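Local coordinates for protein spermidine synthase (PDB 3GJY) that probably transfers an aminopropyl group to putrescine to make spermidine, as a spermidine synthase of the AdoMet-dependent methyltransferase fold, at residues 223-228 / 238-243; 92-97 / 158-163. All coordinates share one frame; numbering follows the deposited sequence.

Interaction 1. Residues 223-228 / 238-243; sequences VAVIAD and GNIILM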
loop_
_atom_site.group_PDB
_atom_site.type_symbol
_atom_site.label_atom_id
_atom_site.label_comp_id
_atom_site.label_asym_id
_atom_site.label_seq_id
_atom_site.Cartn_x
_atom_site.Cartn_y
_atom_site.Cartn_z
ATOM N N VAL A 223 0.072 -13.508 -9.223
ATOM C CA VAL A 223 0.840 -12.683 -8.266
ATOM C C VAL A 223 2.090 -12.156 -8.918
ATOM O O VAL A 223 2.600 -12.737 -9.876
ATOM C CB VAL A 223 1.235 -13.478 -6.993
ATOM C CG1 VAL A 223 0.016 -13.744 -6.065
ATOM C CG2 VAL A 223 1.914 -14.813 -7.378
ATOM N N ALA A 224 2.591 -11.046 -8.376
ATOM C CA ALA A 224 3.848 -10.448 -8.801
ATOM C C ALA A 224 4.367 -9.591 -7.666
ATOM O O ALA A 224 3.615 -9.258 -6.725
ATOM C CB ALA A 224 3.643 -9.582 -10.060
ATOM N N VAL A 225 5.649 -9.235 -7.745
ATOM C CA VAL A 225 6.241 -8.407 -6.707
ATOM C C VAL A 225 7.160 -7.316 -7.260
ATOM O O VAL A 225 7.669 -7.402 -8.386
ATOM C CB VAL A 225 6.979 -9.248 -5.586
ATOM C CG1 VAL A 225 6.101 -10.291 -4.896
ATOM C CG2 VAL A 225 8.248 -9.793 -6.056
ATOM N N ILE A 226 7.340 -6.283 -6.450
ATOM C CA ILE A 226 8.396 -5.300 -6.647
ATOM C C ILE A 226 9.238 -5.238 -5.396
ATOM O O ILE A 226 8.740 -5.022 -4.299
ATOM C CB ILE A 226 7.830 -3.919 -6.988
ATOM C CG1 ILE A 226 7.172 -3.918 -8.390
ATOM C CG2 ILE A 226 8.984 -2.872 -6.998
ATOM C CD1 ILE A 226 6.249 -2.772 -8.619
ATOM N N ALA A 227 10.538 -5.500 -5.549
ATOM C CA ALA A 227 11.378 -5.794 -4.393
ATOM C C ALA A 227 12.588 -4.924 -4.307
ATOM O O ALA A 227 13.149 -4.520 -5.338
ATOM C CB ALA A 227 11.823 -7.271 -4.429
ATOM N N ASP A 228 12.980 -4.681 -3.044
ATOM C CA ASP A 228 14.224 -4.014 -2.697
ATOM C C ASP A 228 15.335 -5.052 -2.708
ATOM O O ASP A 228 15.359 -5.935 -1.866
ATOM C CB ASP A 228 14.168 -3.418 -1.310
ATOM C CG ASP A 228 15.400 -2.611 -0.992
ATOM O OD1 ASP A 228 15.255 -1.506 -0.461
ATOM O OD2 ASP A 228 16.520 -3.090 -1.270
ATOM N N GLY A 238 13.760 -4.217 4.649
ATOM C CA GLY A 238 13.295 -3.458 3.514
ATOM C C GLY A 238 11.824 -3.697 3.224
ATOM O O GLY A 238 11.095 -4.292 4.019
ATOM N N ASN A 239 11.413 -3.190 2.082
ATOM C CA ASN A 239 10.018 -3.282 1.675
ATOM C C ASN A 239 9.932 -4.132 0.461
ATOM O O ASN A 239 10.801 -4.047 -0.436
ATOM C CB ASN A 239 9.445 -1.907 1.319
ATOM C CG ASN A 239 9.404 -0.995 2.483
ATOM O OD1 ASN A 239 10.410 -0.362 2.808
ATOM N ND2 ASN A 239 8.251 -0.915 3.151
ATOM N N ILE A 240 8.854 -4.906 0.410
ATOM C CA ILE A 240 8.505 -5.631 -0.801
ATOM C C ILE A 240 7.031 -5.345 -1.073
ATOM O O ILE A 240 6.195 -5.410 -0.166
ATOM C CB ILE A 240 8.831 -7.167 -0.653
ATOM C CG1 ILE A 240 8.503 -7.919 -1.941
ATOM C CG2 ILE A 240 8.132 -7.760 0.581
ATOM C CD1 ILE A 240 9.115 -9.326 -1.985
ATOM N N ILE A 241 6.727 -5.005 -2.315
ATOM C CA ILE A 241 5.348 -4.747 -2.731
ATOM C C ILE A 241 4.791 -6.066 -3.297
ATOM O O ILE A 241 5.339 -6.631 -4.251
ATOM C CB ILE A 241 5.304 -3.663 -3.822
ATOM C CG1 ILE A 241 5.975 -2.348 -3.339
ATOM C CG2 ILE A 241 3.844 -3.444 -4.250
ATOM C CD1 ILE A 241 5.549 -1.848 -1.972
ATOM N N LEU A 242 3.718 -6.555 -2.684
ATOM C CA LEU A 242 3.056 -7.814 -3.060
ATOM C C LEU A 242 1.800 -7.505 -3.834
ATOM O O LEU A 242 0.946 -6.740 -3.357
ATOM C CB LEU A 242 2.682 -8.570 -1.780
ATOM C CG LEU A 242 3.815 -8.719 -0.742
ATOM C CD1 LEU A 242 3.276 -9.468 0.490
ATOM C CD2 LEU A 242 5.023 -9.470 -1.324
HETATM N N MSE A 243 1.685 -8.079 -5.037
HETATM C CA MSE A 243 0.533 -7.824 -5.885
HETATM C C MSE A 243 -0.232 -9.115 -6.196
HETATM O O MSE A 243 0.383 -10.145 -6.481
HETATM C CB MSE A 243 0.925 -7.075 -7.163
HETATM C CG MSE A 243 1.517 -5.695 -6.880
HETATM SE SE MSE A 243 2.052 -4.757 -8.456
HETATM C CE MSE A 243 3.671 -5.727 -8.728
HETATM O O HOH W 1 12.733 0.104 1.206
#
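The selenomethionine at Met243 bends over Ala224 to reach Ile226 on the same face of the sheet. Its CB lies 3.5 Å from Ala224 O, and CG stays near that oxygen at 4.1 Å. With SE anti to CA (chi2 179°), the chain leads out from the backbone until the bend at chi3 folds CE back over the neighbouring strand. There CE meets Ile226 CD1 at 3.9 Å, is almost as near Ile226 CG1, and also touches Ala224 CB; Tyr273 and Phe249 pack around this cluster. The two strands are antiparallel, 223-227 and 238-243 running at 160° to each other. They belong to the reversed-strand end of the Rossmann-like methyltransferase sheet, where 238-245 is inserted between 194-202 and 222-227. Ala224 pairs with Met243 and Ile226 with Ile241 through two backbone hydrogen bonds each; the one from Ile241 N to Ile226 O measures 2.8 Å and is nearly straight (171°). On the opposite face Val225 CG1 lies alongside Leu242 CD2 at 3.8 Å, while Ile240 CD1 touches both Val225 and Ala227. Beyond the paired residues, Asp228 N makes a weak bond to Asn239 O, and Asp228 OD1 forms a salt bridge with Arg236.

Interaction 2. Residues 92-97 / 158-163; sequences RITHLG and ASRDVI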
loop_
_atom_site.group_PDB
_atom_site.type_symbol
_atom_site.label_atom_id
_atom_site.label_comp_id
_atom_site.label_asym_id
_atom_site.label_seq_id
_atom_site.Cartn_x
_atom_site.Cartn_y
_atom_site.Cartn_z
ATOM N N ARG A 92 -12.165 3.125 -8.458
ATOM C CA ARG A 92 -12.427 3.159 -7.002
ATOM C C ARG A 92 -11.238 2.478 -6.346
ATOM O O ARG A 92 -11.012 1.278 -6.532
ATOM C CB ARG A 92 -13.715 2.417 -6.635
ATOM C CG ARG A 92 -14.924 2.952 -7.330
ATOM C CD ARG A 92 -16.049 1.903 -7.400
ATOM N NE ARG A 92 -15.613 0.736 -8.155
ATOM C CZ ARG A 92 -16.316 -0.392 -8.274
ATOM N NH1 ARG A 92 -17.489 -0.493 -7.651
ATOM N NH2 ARG A 92 -15.803 -1.429 -8.952
ATOM N N ILE A 93 -10.450 3.250 -5.584
ATOM C CA ILE A 93 -9.288 2.707 -4.887
ATOM C C ILE A 93 -9.519 2.777 -3.371
ATOM O O ILE A 93 -9.780 3.882 -2.855
ATOM C CB ILE A 93 -7.981 3.455 -5.237
ATOM C CG1 ILE A 93 -7.776 3.559 -6.758
ATOM C CG2 ILE A 93 -6.778 2.766 -4.503
ATOM C CD1 ILE A 93 -6.530 4.332 -7.139
ATOM N N THR A 94 -9.413 1.630 -2.685
ATOM C CA THR A 94 -9.485 1.585 -1.218
ATOM C C THR A 94 -8.101 1.461 -0.659
ATOM O O THR A 94 -7.340 0.557 -1.078
ATOM C CB THR A 94 -10.331 0.365 -0.754
ATOM O OG1 THR A 94 -11.657 0.598 -1.186
ATOM C CG2 THR A 94 -10.310 0.164 0.782
ATOM N N HIS A 95 -7.780 2.358 0.277
ATOM C CA HIS A 95 -6.494 2.385 0.950
ATOM C C HIS A 95 -6.697 1.915 2.371
ATOM O O HIS A 95 -7.353 2.613 3.171
ATOM C CB HIS A 95 -5.923 3.819 0.946
ATOM C CG HIS A 95 -5.729 4.373 -0.413
ATOM N ND1 HIS A 95 -4.484 4.483 -1.002
ATOM C CD2 HIS A 95 -6.623 4.899 -1.292
ATOM C CE1 HIS A 95 -4.629 5.036 -2.196
ATOM N NE2 HIS A 95 -5.917 5.283 -2.405
ATOM N N LEU A 96 -6.215 0.708 2.646
ATOM C CA LEU A 96 -6.300 0.179 4.025
ATOM C C LEU A 96 -5.042 0.638 4.759
ATOM O O LEU A 96 -3.939 0.080 4.584
ATOM C CB LEU A 96 -6.440 -1.354 4.019
ATOM C CG LEU A 96 -7.689 -1.889 3.321
ATOM C CD1 LEU A 96 -7.639 -3.402 3.242
ATOM C CD2 LEU A 96 -9.017 -1.382 3.930
ATOM N N GLY A 97 -5.176 1.720 5.511
ATOM C CA GLY A 97 -3.993 2.471 6.001
ATOM C C GLY A 97 -3.389 3.387 4.959
ATOM O O GLY A 97 -3.603 3.230 3.758
ATOM N N ALA A 158 -17.586 -6.636 -5.722
ATOM C CA ALA A 158 -17.283 -5.704 -6.826
ATOM C C ALA A 158 -17.576 -4.262 -6.435
ATOM O O ALA A 158 -18.124 -3.471 -7.214
ATOM C CB ALA A 158 -18.063 -6.105 -8.083
ATOM N N SER A 159 -17.153 -3.919 -5.219
ATOM C CA SER A 159 -17.342 -2.578 -4.652
ATOM C C SER A 159 -16.147 -1.654 -4.790
ATOM O O SER A 159 -16.241 -0.472 -4.456
ATOM C CB SER A 159 -17.802 -2.728 -3.201
ATOM O OG SER A 159 -16.874 -3.544 -2.479
ATOM N N ARG A 160 -15.030 -2.184 -5.281
ATOM C CA ARG A 160 -13.800 -1.362 -5.503
ATOM C C ARG A 160 -12.945 -2.010 -6.584
ATOM O O ARG A 160 -13.056 -3.218 -6.793
ATOM C CB ARG A 160 -13.004 -1.188 -4.181
ATOM C CG ARG A 160 -12.664 -2.517 -3.504
ATOM C CD ARG A 160 -12.891 -2.490 -2.009
ATOM N NE ARG A 160 -14.275 -2.354 -1.624
ATOM C CZ ARG A 160 -14.801 -1.451 -0.776
ATOM N NH1 ARG A 160 -16.084 -1.542 -0.511
ATOM N NH2 ARG A 160 -14.117 -0.455 -0.227
ATOM N N ASP A 161 -12.051 -1.232 -7.209
ATOM C CA ASP A 161 -11.238 -1.752 -8.311
ATOM C C ASP A 161 -9.840 -2.088 -7.902
ATOM O O ASP A 161 -9.211 -2.961 -8.513
ATOM C CB ASP A 161 -11.206 -0.716 -9.426
ATOM C CG ASP A 161 -12.597 -0.393 -9.877
ATOM O OD1 ASP A 161 -13.278 -1.280 -10.432
ATOM O OD2 ASP A 161 -13.060 0.721 -9.635
ATOM N N VAL A 162 -9.346 -1.403 -6.858
ATOM C CA VAL A 162 -7.984 -1.584 -6.374
ATOM C C VAL A 162 -8.044 -1.478 -4.868
ATOM O O VAL A 162 -8.708 -0.595 -4.354
ATOM C CB VAL A 162 -7.021 -0.463 -6.929
ATOM C CG1 VAL A 162 -5.622 -0.707 -6.428
ATOM C CG2 VAL A 162 -7.060 -0.381 -8.467
ATOM N N ILE A 163 -7.300 -2.339 -4.187
ATOM C CA ILE A 163 -7.061 -2.208 -2.747
ATOM C C ILE A 163 -5.552 -2.071 -2.542
ATOM O O ILE A 163 -4.793 -2.889 -3.033
ATOM C CB ILE A 163 -7.567 -3.466 -1.988
ATOM C CG1 ILE A 163 -9.096 -3.592 -2.083
ATOM C CG2 ILE A 163 -7.113 -3.505 -0.517
ATOM C CD1 ILE A 163 -9.602 -4.997 -1.769
HETATM O O HOH W 2 -18.838 1.078 -5.753
HETATM O O HOH W 3 -17.708 -3.198 -10.368
#
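Arg92 reaches Asp161 by a chain that sets out with CG anti to the carbonyl carbon (chi1 -58°) and bends at chi3 (-61°), while Asp161 CG likewise stands anti to its own carbonyl carbon. The Arg92 guanidinium grips the Asp161 carboxylate side-on: NE bonds to OD2 at 3.0 Å and NH2 to OD1 at 2.9 Å. Both oxygens lie close to the guanidinium plane, yet the nitrogens approach from above the carboxylate plane, the two groups being turned 47° apart. Asp161 OD2 also accepts Arg92 N on its anti lone pair, so one oxygen holds backbone and side chain of the same arginine. Arg92 NH1 turns to Ala158 O, and Arg160 N sits over the centre of one guanidinium face. These bonds hold the corner the chain turns at Asp161; strand 160-165 runs parallel to 92-96 in the central sheet of the Rossmann-like methyltransferase fold. Arg92 O takes both Asp161 N (2.8 Å) and Val162 N (3.2 Å), and Thr94 N then bonds to Val162 O at 2.9 Å. Ile93 and Val162 lie side by side on one face, CG2 to CB. On the face of Thr94 and Ile163, Thr94 OG1 accepts a bond from Arg160 NH2 at 2.8 Å; Arg160 also clasps Ser159 OG with NE and NH1, and that hydroxyl also bonds to Thr156 O. Further along, Leu96 CD1 touches Ile163 CG2 at 3.8 Å.

Overall arrangement
From the N terminus the chain first forms the four-stranded antiparallel sheet and helix 69-85, then enters the larger sheet at strand 92-96. Interaction 2 closes a long loop when 160-165 returns beside that strand; the 60 intervening residues include strands 115-120 and 141-145, which extend the sheet beyond 92-96. The chain continues through strand 194-202 and helix 207-219 to interaction 1, a short closure over helix 229-232. The two loops follow in series, neither nested nor crossed. Their centres are about 19 Å apart and their nearest atoms about 7 Å, with 194-202 lying between 160-165 and 238-245, joining the parallel part to the antiparallel end.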